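Local coordinates for protein ribokinase, putative (Burkholderia thailandensis, PDB 3B1N) that probably phosphorylates nucleosides, as a pfkB-family nucleoside kinase that binds ADP and the nucleoside analogue mizoribine, at residues G51-G61 / P289-I299; D253-Y261 / A272-K283. All coordinates share one frame; numbering follows the deposited sequence. Where two conformers were deposited one is given.

Interaction 1. Residues G51-G61 / P289-I299; sequences GNIAYALNLLG and PQTYAPTRAEI. With MZR (5-hydroxy-1-(beta-D-ribofuranosyl)-1H-imidazole-4-carboxamide), chain F.
Tyr55 packs against Gln290, Tyr292 and Ala293 of the 289-295 loop. The Tyr55 CG stands anti to the backbone N (chi1 178°), which throws the ring off helix 49-59 and onto the loop. Gln290 CB sits over one ring face, 3.8 Å from the centroid of Tyr55, in a CH-pi contact, while Tyr55 OH donates to Tyr292 O at 2.6 Å. The edge of Tyr55 turns toward the face of Tyr292 in an offset edge-to-face pair, planes at 68°. Leu59 CD1 covers a face of Tyr292, 3.5 Å from Tyr292 CE2, and a water joins Asn52 O to Tyr292 OH.

Nearer the substrate, Gln290 NE2 donates almost straight to a lone pair of Asn52 OD1, 2.9 Å away, with the two amides nearly perpendicular. Tyr78 and Arg81 hold the Gln290 amide as well. With OD1 engaged, Asn52 ND2 reaches O3' of mizoribine at 3.0 Å and also bonds Asp253. Here the helix start serves the nucleoside pocket of the ribokinase-like fold, braced by the loop after helix 269-284.

Toward Gly61, whose positive phi closes the helix in a Schellman motif, the side with Ala293 and Arg296 is more exposed, while Leu60 CD2 packs on Ile299 CG2 underneath. A water lies within hydrogen-bonding reach of Leu59 O and Pro294 O. Arg296 NE donates to Leu60 O at 2.7 Å, but from above the carbonyl plane and at a bent 143°; Leu60 CD2 covers one face of that guanidinium, which a salt bridge anchors to Asp300. Thr295 and Glu298, exposed at the start of helix 296-307, form a capping box.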
loop_
_atom_site.group_PDB
_atom_site.type_symbol
_atom_site.label_atom_id
_atom_site.label_comp_id
_atom_site.label_asym_id
_atom_site.label_seq_id
_atom_site.Cartn_x
_atom_site.Cartn_y
_atom_site.Cartn_z
ATOM N N GLY B 51 -3.953 13.540 -15.589
ATOM C CA GLY B 51 -2.604 13.719 -16.143
ATOM C C GLY B 51 -2.305 12.505 -17.042
ATOM O O GLY B 51 -1.758 12.666 -18.157
ATOM N N ASN B 52 -2.596 11.310 -16.535
ATOM C CA ASN B 52 -2.252 10.087 -17.293
ATOM C C ASN B 52 -3.009 9.979 -18.605
ATOM O O ASN B 52 -2.427 9.652 -19.640
ATOM C CB ASN B 52 -2.586 8.867 -16.427
ATOM C CG ASN B 52 -1.767 8.815 -15.123
ATOM O OD1 ASN B 52 -0.726 9.454 -14.956
ATOM N ND2 ASN B 52 -2.237 7.952 -14.220
ATOM N N ILE B 53 -4.304 10.260 -18.555
ATOM C CA ILE B 53 -5.129 10.095 -19.751
ATOM C C ILE B 53 -4.729 11.152 -20.755
ATOM O O ILE B 53 -4.620 10.837 -21.945
ATOM C CB ILE B 53 -6.639 10.180 -19.388
ATOM C CG1 ILE B 53 -7.066 8.965 -18.556
ATOM C CG2 ILE B 53 -7.500 10.309 -20.696
ATOM C CD1 ILE B 53 -8.401 9.183 -17.854
ATOM N N ALA B 54 -4.533 12.391 -20.286
ATOM C CA ALA B 54 -4.096 13.442 -21.215
ATOM C C ALA B 54 -2.745 13.119 -21.803
ATOM O O ALA B 54 -2.490 13.426 -22.972
ATOM C CB ALA B 54 -4.066 14.792 -20.526
ATOM N N TYR B 55 -1.826 12.541 -21.017
ATOM C CA TYR B 55 -0.483 12.229 -21.537
ATOM C C TYR B 55 -0.627 11.244 -22.722
ATOM O O TYR B 55 0.048 11.423 -23.747
ATOM C CB TYR B 55 0.374 11.639 -20.401
ATOM C CG TYR B 55 1.762 11.244 -20.846
ATOM C CD1 TYR B 55 2.753 12.208 -21.006
ATOM C CD2 TYR B 55 2.048 9.925 -21.117
ATOM C CE1 TYR B 55 4.022 11.859 -21.469
ATOM C CE2 TYR B 55 3.341 9.562 -21.551
ATOM C CZ TYR B 55 4.284 10.522 -21.726
ATOM O OH TYR B 55 5.570 10.213 -22.167
ATOM N N ALA B 56 -1.460 10.226 -22.560
ATOM C CA ALA B 56 -1.703 9.248 -23.622
ATOM C C ALA B 56 -2.316 9.896 -24.862
ATOM O O ALA B 56 -1.830 9.663 -25.976
ATOM C CB ALA B 56 -2.567 8.108 -23.129
ATOM N N LEU B 57 -3.298 10.760 -24.653
ATOM C CA LEU B 57 -3.961 11.408 -25.798
ATOM C C LEU B 57 -2.933 12.298 -26.505
ATOM O O LEU B 57 -2.896 12.335 -27.759
ATOM C CB LEU B 57 -5.209 12.124 -25.318
ATOM C CG LEU B 57 -5.988 12.794 -26.447
ATOM C CD1 LEU B 57 -6.371 11.712 -27.473
ATOM C CD2 LEU B 57 -7.243 13.358 -25.798
ATOM N N ASN B 58 -2.066 12.975 -25.747
ATOM C CA ASN B 58 -1.021 13.846 -26.289
ATOM C C ASN B 58 0.025 13.071 -27.079
ATOM O O ASN B 58 0.506 13.528 -28.160
ATOM C CB ASN B 58 -0.393 14.657 -25.139
ATOM C CG ASN B 58 0.463 15.794 -25.626
ATOM O OD1 ASN B 58 -0.037 16.684 -26.338
ATOM N ND2 ASN B 58 1.736 15.768 -25.281
ATOM N N LEU B 59 0.405 11.882 -26.604
ATOM C CA LEU B 59 1.339 11.041 -27.376
ATOM C C LEU B 59 0.751 10.710 -28.740
ATOM O O LEU B 59 1.510 10.541 -29.710
ATOM C CB LEU B 59 1.566 9.702 -26.662
ATOM C CG LEU B 59 2.476 9.700 -25.446
ATOM C CD1 LEU B 59 2.420 8.291 -24.837
ATOM C CD2 LEU B 59 3.925 10.093 -25.792
ATOM N N LEU B 60 -0.558 10.581 -28.815
ATOM C CA LEU B 60 -1.220 10.178 -30.088
ATOM C C LEU B 60 -1.401 11.400 -31.022
ATOM O O LEU B 60 -1.826 11.241 -32.179
ATOM C CB LEU B 60 -2.533 9.489 -29.829
ATOM C CG LEU B 60 -2.383 8.077 -29.203
ATOM C CD1 LEU B 60 -3.653 7.606 -28.550
ATOM C CD2 LEU B 60 -1.923 7.104 -30.367
ATOM N N GLY B 61 -1.042 12.577 -30.527
ATOM C CA GLY B 61 -1.227 13.823 -31.309
ATOM C C GLY B 61 -2.610 14.438 -31.151
ATOM O O GLY B 61 -3.005 15.297 -31.965
ATOM N N PRO B 289 3.227 5.942 -14.486
ATOM C CA PRO B 289 2.123 5.978 -15.466
ATOM C C PRO B 289 2.460 6.749 -16.742
ATOM O O PRO B 289 1.752 6.527 -17.729
ATOM C CB PRO B 289 0.967 6.643 -14.694
ATOM C CG PRO B 289 1.603 7.280 -13.512
ATOM C CD PRO B 289 2.881 6.597 -13.200
ATOM N N GLN B 290 3.487 7.620 -16.747
ATOM C CA GLN B 290 3.726 8.475 -17.919
ATOM C C GLN B 290 5.166 8.437 -18.432
ATOM O O GLN B 290 5.570 9.316 -19.193
ATOM C CB GLN B 290 3.336 9.928 -17.616
ATOM C CG GLN B 290 1.875 10.164 -17.195
ATOM C CD GLN B 290 1.665 11.618 -16.749
ATOM O OE1 GLN B 290 2.351 12.544 -17.267
ATOM N NE2 GLN B 290 0.675 11.851 -15.902
ATOM N N THR B 291 5.951 7.423 -18.103
ATOM C CA THR B 291 7.334 7.491 -18.577
ATOM C C THR B 291 7.539 6.866 -19.953
ATOM O O THR B 291 8.491 7.261 -20.656
ATOM C CB THR B 291 8.338 6.986 -17.556
ATOM O OG1 THR B 291 8.228 5.566 -17.440
ATOM C CG2 THR B 291 8.058 7.632 -16.227
ATOM N N TYR B 292 6.654 5.951 -20.357
ATOM C CA TYR B 292 6.640 5.506 -21.752
ATOM C C TYR B 292 6.523 6.699 -22.690
ATOM O O TYR B 292 5.750 7.623 -22.442
ATOM C CB TYR B 292 5.554 4.452 -22.007
ATOM C CG TYR B 292 4.108 4.957 -22.102
ATOM C CD1 TYR B 292 3.504 5.654 -21.042
ATOM C CD2 TYR B 292 3.369 4.742 -23.270
ATOM C CE1 TYR B 292 2.181 6.088 -21.174
ATOM C CE2 TYR B 292 2.062 5.163 -23.405
ATOM C CZ TYR B 292 1.483 5.870 -22.326
ATOM O OH TYR B 292 0.193 6.314 -22.483
ATOM N N ALA B 293 7.379 6.737 -23.704
ATOM C CA ALA B 293 7.377 7.876 -24.603
ATOM C C ALA B 293 7.571 7.425 -26.063
ATOM O O ALA B 293 8.519 7.912 -26.748
ATOM C CB ALA B 293 8.478 8.888 -24.170
ATOM N N PRO B 294 6.688 6.549 -26.577
ATOM C CA PRO B 294 6.719 6.192 -27.989
ATOM C C PRO B 294 6.473 7.405 -28.893
ATOM O O PRO B 294 5.663 8.292 -28.583
ATOM C CB PRO B 294 5.584 5.161 -28.128
ATOM C CG PRO B 294 4.571 5.651 -27.072
ATOM C CD PRO B 294 5.446 6.080 -25.914
ATOM N N THR B 295 7.179 7.431 -30.015
ATOM C CA THR B 295 6.838 8.387 -31.031
ATOM C C THR B 295 5.553 7.965 -31.684
ATOM O O THR B 295 5.081 6.804 -31.613
ATOM C CB THR B 295 7.920 8.505 -32.122
ATOM O OG1 THR B 295 7.990 7.281 -32.837
ATOM C CG2 THR B 295 9.273 8.862 -31.505
ATOM N N ARG B 296 4.937 8.922 -32.342
ATOM C CA ARG B 296 3.715 8.587 -33.002
ATOM C C ARG B 296 3.924 7.536 -34.110
ATOM O O ARG B 296 3.119 6.639 -34.285
ATOM C CB ARG B 296 3.085 9.870 -33.557
ATOM C CG ARG B 296 1.790 9.590 -34.172
ATOM C CD ARG B 296 0.805 9.428 -33.062
ATOM N NE ARG B 296 -0.577 9.308 -33.520
ATOM C CZ ARG B 296 -1.059 8.212 -34.086
ATOM N NH1 ARG B 296 -0.257 7.180 -34.264
ATOM N NH2 ARG B 296 -2.323 8.166 -34.451
ATOM N N ALA B 297 5.057 7.644 -34.827
ATOM C CA ALA B 297 5.406 6.616 -35.837
ATOM C C ALA B 297 5.563 5.239 -35.206
ATOM O O ALA B 297 5.067 4.252 -35.780
ATOM C CB ALA B 297 6.687 7.006 -36.610
ATOM N N GLU B 298 6.216 5.161 -34.039
ATOM C CA GLU B 298 6.348 3.884 -33.283
ATOM C C GLU B 298 4.990 3.277 -32.889
ATOM O O GLU B 298 4.756 2.082 -33.002
ATOM C CB GLU B 298 7.204 4.069 -32.029
ATOM C CG GLU B 298 8.741 4.137 -32.317
ATOM C CD GLU B 298 9.561 4.697 -31.142
ATOM O OE1 GLU B 298 8.972 5.123 -30.119
ATOM O OE2 GLU B 298 10.817 4.730 -31.229
ATOM N N ILE B 299 4.054 4.126 -32.458
ATOM C CA ILE B 299 2.724 3.648 -32.164
ATOM C C ILE B 299 2.069 3.002 -33.378
ATOM O O ILE B 299 1.536 1.882 -33.279
ATOM C CB ILE B 299 1.828 4.794 -31.583
ATOM C CG1 ILE B 299 2.386 5.232 -30.231
ATOM C CG2 ILE B 299 0.378 4.271 -31.410
ATOM C CD1 ILE B 299 1.784 6.540 -29.655
HETATM N N1 MZR F . -9.040 9.547 -6.720
HETATM O O3 MZR F . -7.064 9.597 -8.689
HETATM C C4 MZR F . -6.633 8.486 -7.934
HETATM C C5 MZR F . -7.286 7.959 -6.757
HETATM C C6 MZR F . -8.491 8.501 -6.126
HETATM O O6 MZR F . -8.868 7.921 -5.085
HETATM N N7 MZR F . -6.495 6.906 -6.411
HETATM C C8 MZR F . -5.482 6.814 -7.302
HETATM N N9 MZR F . -5.551 7.789 -8.253
HETATM C "C1'" MZR F . -4.654 7.970 -9.406
HETATM C "C2'" MZR F . -3.158 7.920 -9.147
HETATM O "O2'" MZR F . -2.741 9.266 -8.944
HETATM C "C3'" MZR F . -2.625 7.218 -10.421
HETATM O "O3'" MZR F . -1.720 7.970 -11.233
HETATM C "C4'" MZR F . -3.859 6.851 -11.201
HETATM O "O4'" MZR F . -4.880 6.824 -10.220
HETATM C "C5'" MZR F . -3.716 5.496 -11.854
HETATM O "O5'" MZR F . -4.943 5.269 -12.598
HETATM O O HOH W 1 0.577 14.796 -18.013
HETATM O O HOH W 2 -0.820 7.450 -20.225
HETATM O O HOH W 3 4.439 10.573 -29.394
#

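Interaction 2. Residues D253-Y261 / A272-K283; sequences DAFRGGLLY and AGRLASLMGALK. With ADP (adenosine-5'-diphosphate), chain G; MZR (5-hydroxy-1-(beta-D-ribofuranosyl)-1H-imidazole-4-carboxamide), chain F.
The Phe255 ring carries Ala276 CB over the centre of one face, 3.3 Å from the centroid and only 7° off the normal, a short CH-pi contact. Ser277 N, Gly273 O and the ADP ribose atom C4' approach the same ring obliquely. Phe255 gets there because its CG is anti to the backbone N (chi1 -177°). A second ring, Tyr261, meets Leu275 CD2 obliquely through its CD2 and stacks on His265.

Beside the Phe255 ring the backbones come very close: Phe255 CA and Ala276 CA are 4.0 Å apart, and Phe255 CA points a C-H at Ala276 O. Gly258 CA lies 4.1 Å from Ala276 CA, with no space for a side chain. On one flank Ala254 CB packs on Met279 and Lys283 CB; on the other, Leu259 CD1 touches Ala272 and Ala276.

No hydrogen bond crosses the interface; two of its polar side chains face the ligands. Ser277 OG, held by Pro238 O, accepts from ADP O2' at 3.3 Å, and Asp253 OD2 from mizoribine O5' at 2.7 Å. The axes, 7.0 Å apart at 149°, make this a tight antiparallel helix pair built on small residues, spanning the nucleotide and nucleoside sites of a pfkB-family kinase.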
loop_
_atom_site.group_PDB
_atom_site.type_symbol
_atom_site.label_atom_id
_atom_site.label_comp_id
_atom_site.label_asym_id
_atom_site.label_seq_id
_atom_site.Cartn_x
_atom_site.Cartn_y
_atom_site.Cartn_z
ATOM N N ASP B 253 -5.517 4.095 -17.688
ATOM C CA ASP B 253 -5.534 5.478 -18.157
ATOM C C ASP B 253 -4.925 5.604 -19.552
ATOM O O ASP B 253 -5.423 6.394 -20.389
ATOM C CB ASP B 253 -4.767 6.345 -17.156
ATOM C CG ASP B 253 -5.540 6.553 -15.859
ATOM O OD1 ASP B 253 -6.769 6.384 -15.837
ATOM O OD2 ASP B 253 -4.900 6.846 -14.841
ATOM N N ALA B 254 -3.848 4.854 -19.808
ATOM C CA ALA B 254 -3.246 4.856 -21.151
ATOM C C ALA B 254 -4.304 4.346 -22.140
ATOM O O ALA B 254 -4.481 4.905 -23.243
ATOM C CB ALA B 254 -1.981 3.990 -21.186
ATOM N N PHE B 255 -4.965 3.253 -21.780
ATOM C CA PHE B 255 -6.070 2.678 -22.572
ATOM C C PHE B 255 -7.130 3.732 -22.845
ATOM O O PHE B 255 -7.573 3.915 -23.984
ATOM C CB PHE B 255 -6.614 1.448 -21.792
ATOM C CG PHE B 255 -7.712 0.694 -22.497
ATOM C CD1 PHE B 255 -7.461 -0.541 -23.134
ATOM C CD2 PHE B 255 -9.018 1.181 -22.468
ATOM C CE1 PHE B 255 -8.551 -1.230 -23.764
ATOM C CE2 PHE B 255 -10.064 0.491 -23.064
ATOM C CZ PHE B 255 -9.818 -0.704 -23.731
ATOM N N ARG B 256 -7.548 4.447 -21.815
ATOM C CA ARG B 256 -8.602 5.476 -22.025
ATOM C C ARG B 256 -8.129 6.581 -22.969
ATOM O O ARG B 256 -8.952 7.048 -23.787
ATOM C CB ARG B 256 -9.014 6.055 -20.656
ATOM C CG ARG B 256 -9.948 5.098 -19.943
ATOM C CD ARG B 256 -9.856 5.331 -18.445
ATOM N NE ARG B 256 -10.705 4.436 -17.677
ATOM C CZ ARG B 256 -10.531 3.108 -17.571
ATOM N NH1 ARG B 256 -9.610 2.462 -18.264
ATOM N NH2 ARG B 256 -11.338 2.419 -16.816
ATOM N N GLY B 257 -6.874 7.006 -22.911
ATOM C CA GLY B 257 -6.320 7.965 -23.905
ATOM C C GLY B 257 -6.496 7.434 -25.320
ATOM O O GLY B 257 -6.956 8.181 -26.227
ATOM N N GLY B 258 -6.165 6.163 -25.540
ATOM C CA GLY B 258 -6.299 5.612 -26.902
ATOM C C GLY B 258 -7.746 5.519 -27.317
ATOM O O GLY B 258 -8.082 5.779 -28.498
ATOM N N LEU B 259 -8.602 5.111 -26.405
ATOM C CA LEU B 259 -10.033 5.046 -26.715
ATOM C C LEU B 259 -10.562 6.420 -27.101
ATOM O O LEU B 259 -11.285 6.526 -28.110
ATOM C CB LEU B 259 -10.790 4.490 -25.532
ATOM C CG LEU B 259 -12.088 3.832 -25.947
ATOM C CD1 LEU B 259 -11.785 2.467 -26.566
ATOM C CD2 LEU B 259 -12.977 3.670 -24.713
ATOM N N LEU B 260 -10.221 7.462 -26.331
ATOM C CA LEU B 260 -10.691 8.826 -26.612
ATOM C C LEU B 260 -10.180 9.263 -28.001
ATOM O O LEU B 260 -10.937 9.892 -28.759
ATOM C CB LEU B 260 -10.205 9.844 -25.556
ATOM C CG LEU B 260 -10.904 9.694 -24.225
ATOM C CD1 LEU B 260 -10.038 10.456 -23.217
ATOM C CD2 LEU B 260 -12.300 10.354 -24.348
ATOM N N TYR B 261 -8.933 8.943 -28.342
ATOM C CA TYR B 261 -8.407 9.340 -29.656
ATOM C C TYR B 261 -9.230 8.627 -30.743
ATOM O O TYR B 261 -9.635 9.263 -31.750
ATOM C CB TYR B 261 -6.932 8.907 -29.773
ATOM C CG TYR B 261 -6.313 9.343 -31.065
ATOM C CD1 TYR B 261 -5.788 10.614 -31.193
ATOM C CD2 TYR B 261 -6.305 8.475 -32.168
ATOM C CE1 TYR B 261 -5.212 11.035 -32.360
ATOM C CE2 TYR B 261 -5.730 8.894 -33.374
ATOM C CZ TYR B 261 -5.192 10.172 -33.441
ATOM O OH TYR B 261 -4.607 10.593 -34.637
ATOM N N ALA B 272 -10.679 1.275 -32.243
ATOM C CA ALA B 272 -10.461 2.169 -31.092
ATOM C C ALA B 272 -10.001 1.302 -29.935
ATOM O O ALA B 272 -9.091 1.687 -29.200
ATOM C CB ALA B 272 -11.749 2.887 -30.710
ATOM N N GLY B 273 -10.657 0.166 -29.770
ATOM C CA GLY B 273 -10.293 -0.773 -28.677
ATOM C C GLY B 273 -8.872 -1.265 -28.845
ATOM O O GLY B 273 -8.136 -1.347 -27.853
ATOM N N ARG B 274 -8.465 -1.615 -30.076
ATOM C CA ARG B 274 -7.124 -2.152 -30.245
ATOM C C ARG B 274 -6.071 -1.073 -30.005
ATOM O O ARG B 274 -4.990 -1.356 -29.471
ATOM C CB ARG B 274 -6.995 -2.780 -31.648
ATOM C CG ARG B 274 -7.651 -4.133 -31.677
ATOM C CD ARG B 274 -7.735 -4.638 -33.118
ATOM N NE ARG B 274 -8.184 -6.050 -33.115
ATOM C CZ ARG B 274 -9.428 -6.444 -32.848
ATOM N NH1 ARG B 274 -10.402 -5.587 -32.521
ATOM N NH2 ARG B 274 -9.709 -7.767 -32.893
ATOM N N LEU B 275 -6.375 0.184 -30.381
ATOM C CA LEU B 275 -5.426 1.248 -30.106
ATOM C C LEU B 275 -5.265 1.431 -28.581
ATOM O O LEU B 275 -4.134 1.592 -28.124
ATOM C CB LEU B 275 -5.874 2.568 -30.796
ATOM C CG LEU B 275 -4.931 3.735 -30.526
ATOM C CD1 LEU B 275 -3.541 3.524 -31.149
ATOM C CD2 LEU B 275 -5.559 5.032 -31.122
ATOM N N ALA B 276 -6.387 1.449 -27.873
ATOM C CA ALA B 276 -6.406 1.570 -26.405
ATOM C C ALA B 276 -5.550 0.434 -25.804
ATOM O O ALA B 276 -4.722 0.656 -24.914
ATOM C CB ALA B 276 -7.831 1.483 -25.939
ATOM N N SER B 277 -5.785 -0.790 -26.274
ATOM C CA SER B 277 -5.081 -1.995 -25.808
ATOM C C SER B 277 -3.577 -1.861 -26.047
ATOM O O SER B 277 -2.743 -2.127 -25.139
ATOM C CB SER B 277 -5.649 -3.172 -26.566
ATOM O OG SER B 277 -5.021 -4.343 -26.067
ATOM N N LEU B 278 -3.212 -1.345 -27.216
ATOM C CA LEU B 278 -1.803 -1.092 -27.505
ATOM C C LEU B 278 -1.218 -0.086 -26.539
ATOM O O LEU B 278 -0.114 -0.305 -25.997
ATOM C CB LEU B 278 -1.598 -0.613 -28.935
ATOM C CG LEU B 278 -0.213 -0.154 -29.302
ATOM C CD1 LEU B 278 0.816 -1.250 -29.158
ATOM C CD2 LEU B 278 -0.240 0.372 -30.745
ATOM N N MET B 279 -1.932 1.019 -26.282
ATOM C CA MET B 279 -1.354 2.009 -25.341
ATOM C C MET B 279 -1.133 1.397 -23.947
ATOM O O MET B 279 -0.097 1.707 -23.341
ATOM C CB MET B 279 -2.289 3.214 -25.248
ATOM C CG MET B 279 -2.398 4.003 -26.605
ATOM S SD MET B 279 -0.897 4.737 -27.190
ATOM C CE MET B 279 -0.745 6.183 -26.105
ATOM N N GLY B 280 -2.065 0.562 -23.485
ATOM C CA GLY B 280 -1.892 -0.144 -22.216
ATOM C C GLY B 280 -0.617 -0.972 -22.203
ATOM O O GLY B 280 0.150 -0.988 -21.195
ATOM N N ALA B 281 -0.356 -1.667 -23.303
ATOM C CA ALA B 281 0.897 -2.479 -23.403
ATOM C C ALA B 281 2.146 -1.684 -23.499
ATOM O O ALA B 281 3.199 -2.113 -22.981
ATOM C CB ALA B 281 0.790 -3.461 -24.591
ATOM N N LEU B 282 2.113 -0.532 -24.163
ATOM C CA LEU B 282 3.333 0.279 -24.236
ATOM C C LEU B 282 3.656 0.886 -22.879
ATOM O O LEU B 282 4.805 0.997 -22.474
ATOM C CB LEU B 282 3.189 1.387 -25.271
ATOM C CG LEU B 282 2.877 0.856 -26.664
ATOM C CD1 LEU B 282 2.542 2.010 -27.580
ATOM C CD2 LEU B 282 4.162 0.129 -27.165
ATOM N N LYS B 283 2.605 1.234 -22.144
ATOM C CA LYS B 283 2.766 1.802 -20.812
ATOM C C LYS B 283 3.401 0.822 -19.830
ATOM O O LYS B 283 4.276 1.221 -19.057
ATOM C CB LYS B 283 1.414 2.337 -20.271
ATOM C CG LYS B 283 1.618 3.272 -19.065
ATOM C CD LYS B 283 0.957 2.854 -17.809
ATOM C CE LYS B 283 1.690 1.670 -17.179
ATOM N NZ LYS B 283 2.995 2.033 -16.479
HETATM P PB ADP G . -6.515 -0.616 -14.770
HETATM O O1B ADP G . -6.839 -1.532 -13.599
HETATM O O2B ADP G . -7.612 0.391 -14.939
HETATM O O3B ADP G . -5.178 0.025 -14.894
HETATM P PA ADP G . -6.255 -2.996 -16.577
HETATM O O1A ADP G . -5.290 -3.662 -15.585
HETATM O O2A ADP G . -7.533 -3.687 -16.940
HETATM O O3A ADP G . -6.725 -1.558 -16.119
HETATM O "O5'" ADP G . -5.317 -2.742 -17.803
HETATM C "C5'" ADP G . -5.860 -1.942 -18.859
HETATM C "C4'" ADP G . -5.399 -2.381 -20.241
HETATM O "O4'" ADP G . -3.960 -2.282 -20.313
HETATM C "C3'" ADP G . -5.728 -3.856 -20.579
HETATM O "O3'" ADP G . -7.076 -3.995 -21.052
HETATM C "C2'" ADP G . -4.618 -4.174 -21.548
HETATM O "O2'" ADP G . -4.973 -3.712 -22.869
HETATM C "C1'" ADP G . -3.441 -3.376 -21.061
HETATM N N9 ADP G . -2.642 -4.212 -20.122
HETATM C C8 ADP G . -2.734 -4.324 -18.758
HETATM N N7 ADP G . -1.835 -5.256 -18.303
HETATM C C5 ADP G . -1.244 -5.778 -19.367
HETATM C C6 ADP G . -0.243 -6.819 -19.588
HETATM N N6 ADP G . 0.263 -7.459 -18.496
HETATM N N1 ADP G . 0.130 -7.087 -20.825
HETATM C C2 ADP G . -0.384 -6.442 -21.900
HETATM N N3 ADP G . -1.288 -5.463 -21.764
HETATM C C4 ADP G . -1.760 -5.118 -20.567
HETATM N N1 MZR F . -9.040 9.547 -6.720
HETATM O O3 MZR F . -7.064 9.597 -8.689
HETATM C C4 MZR F . -6.633 8.486 -7.934
HETATM C C5 MZR F . -7.286 7.959 -6.757
HETATM C C6 MZR F . -8.491 8.501 -6.126
HETATM O O6 MZR F . -8.868 7.921 -5.085
HETATM N N7 MZR F . -6.495 6.906 -6.411
HETATM C C8 MZR F . -5.482 6.814 -7.302
HETATM N N9 MZR F . -5.551 7.789 -8.253
HETATM C "C1'" MZR F . -4.654 7.970 -9.406
HETATM C "C2'" MZR F . -3.158 7.920 -9.147
HETATM O "O2'" MZR F . -2.741 9.266 -8.944
HETATM C "C3'" MZR F . -2.625 7.218 -10.421
HETATM O "O3'" MZR F . -1.720 7.970 -11.233
HETATM C "C4'" MZR F . -3.859 6.851 -11.201
HETATM O "O4'" MZR F . -4.880 6.824 -10.220
HETATM C "C5'" MZR F . -3.716 5.496 -11.854
HETATM O "O5'" MZR F . -4.943 5.269 -12.598
#

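In the fold
Interaction 2 is nested in the chain loop closed by interaction 1, and their centres lie 9 Å apart. They meet at the nucleoside: Asn52 ND2 probably hydrogen-bonds Asp253 OD2 at 2.9 Å, an oxygen that also accepts from mizoribine O5'. Asp12, Ser8, Gly48 and Ser36 of the second subunit also hydrogen-bond to the ligand. Further from the pocket, Tyr292 OH packs on Ala254 CB at 3.4 Å, and Leu60 O on Tyr261 CE1 at 3.4 Å. Helix 269-284 runs on through the loop of interaction 1 into helix 296-307. ADP touches interaction 2, whereas the Asn52 side chain stays about 8 Å from it.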